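PDB 4OC9: putative O-acetylhomoserine (Thiol)-lyase from Campylobacter jejuni, which probably uses pyridoxal 5'-phosphate to make homocysteine from O-acetylhomoserine and sulfide. Local coordinates for the interface of chains A and B. Residues are numbered along the deposited sequence; one frame, centred on the assembly and turned at random. Chains: chain A/B, Putative O-acetylhomoserine (Thiol)-lyase.

The interface of chains A and B. Residues chain A 98, 122-124; chain B 98, 122-124.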
# COMPACT_ATOMS: atom_id res chain seq x y z
N SER A 98 32.23 -16.14 13.98
CA SER A 98 33.55 -15.63 14.33
C SER A 98 34.65 -16.73 14.31
O SER A 98 34.50 -17.82 14.86
CB SER A 98 33.51 -14.93 15.68
OG SER A 98 34.74 -14.29 15.93
N ASN A 122 34.23 -7.14 11.18
CA ASN A 122 33.69 -6.68 12.46
C ASN A 122 33.09 -7.81 13.26
O ASN A 122 32.99 -7.73 14.47
CB ASN A 122 32.65 -5.60 12.22
CG ASN A 122 33.25 -4.32 11.70
OD1 ASN A 122 34.15 -3.77 12.33
ND2 ASN A 122 32.72 -3.80 10.61
N PHE A 123 32.68 -8.87 12.58
CA PHE A 123 32.09 -9.99 13.28
C PHE A 123 33.04 -11.18 13.35
O PHE A 123 32.63 -12.31 13.66
CB PHE A 123 30.75 -10.40 12.65
CG PHE A 123 29.80 -9.25 12.41
CD1 PHE A 123 29.59 -8.28 13.37
CD2 PHE A 123 28.95 -9.27 11.30
CE1 PHE A 123 28.68 -7.25 13.16
CE2 PHE A 123 28.02 -8.27 11.10
CZ PHE A 123 27.88 -7.26 12.03
N GLY A 124 34.31 -10.93 13.08
CA GLY A 124 35.34 -11.96 13.13
C GLY A 124 35.25 -13.00 12.03
O GLY A 124 35.65 -14.15 12.22
N SER B 98 33.82 -7.31 17.17
CA SER B 98 34.43 -8.50 17.74
C SER B 98 35.52 -8.18 18.81
O SER B 98 36.42 -7.35 18.60
CB SER B 98 34.99 -9.38 16.63
OG SER B 98 35.42 -10.61 17.16
N ASN B 122 28.07 -14.96 18.23
CA ASN B 122 28.46 -15.37 16.87
C ASN B 122 29.32 -14.33 16.19
O ASN B 122 30.09 -14.65 15.28
CB ASN B 122 27.23 -15.63 16.03
CG ASN B 122 26.48 -16.86 16.49
OD1 ASN B 122 27.06 -17.93 16.55
ND2 ASN B 122 25.19 -16.73 16.75
N PHE B 123 29.22 -13.08 16.63
CA PHE B 123 30.02 -12.04 16.02
C PHE B 123 31.17 -11.59 16.94
O PHE B 123 31.77 -10.53 16.72
CB PHE B 123 29.16 -10.84 15.60
CG PHE B 123 27.92 -11.20 14.80
CD1 PHE B 123 27.97 -12.14 13.79
CD2 PHE B 123 26.76 -10.46 14.95
CE1 PHE B 123 26.84 -12.44 13.04
CE2 PHE B 123 25.62 -10.75 14.20
CZ PHE B 123 25.65 -11.73 13.23
N GLY B 124 31.46 -12.40 17.96
CA GLY B 124 32.52 -12.12 18.90
C GLY B 124 32.26 -10.96 19.82
O GLY B 124 33.20 -10.28 20.25
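A:Phe123 and B:Phe123 meet face to face across the two-fold axis that relates chains A and B. Their ring centroids lie 4.2 Å apart. The planes are tilted by 26°, so the stack is not strictly parallel. The two side chains run side by side and point the same way. Each ring turns one face to its twin, and the CD2 of the partner sits over that face towards the rim.

The packing is tighter at the base of the side chains than at their tips. The beta-carbons approach to 3.4 Å, CB of A:Phe123 to CB of B:Phe123. CG of A:Phe123 is 3.6 Å from CG of B:Phe123. Further out, CE1 of A:Phe123 stands 4.1 Å from CD2 of B:Phe123. In both residues CG is anti to the carbonyl carbon and beside the backbone N (chi1 -49°). This torsion carries both rings away from the glycines that follow them and lays one against the other.

Two backbone hydrogen bonds lie on either side of the base of this pair. The amide N of A:Ser98 donates to the carbonyl O of B:Asn122 at 2.9 Å. Its twin joins N of B:Ser98 to O of A:Asn122. Each tethers a loop of one chain to the 3-10 helix 120-123 of the other.

The serine side chains add van der Waals contacts. CB of B:Ser98 rests 3.4 Å from the same acceptor, O of A:Asn122, and 3.9 Å from N of A:Gly124. In both serines OG is anti to the backbone N (chi1 -172°), which points the hydroxyl towards the axis. There OG of A:Ser98 is 3.9 Å from OG of B:Ser98, too far for a hydrogen bond.

The patch is a small symmetric part of a larger subunit interface. Its aromatic pair and paired backbone bonds may help set how the two 3-10 turns sit against each other. It likely contributes to the dimer within the four-chain assembly, consistent with the oligomers typical of this family.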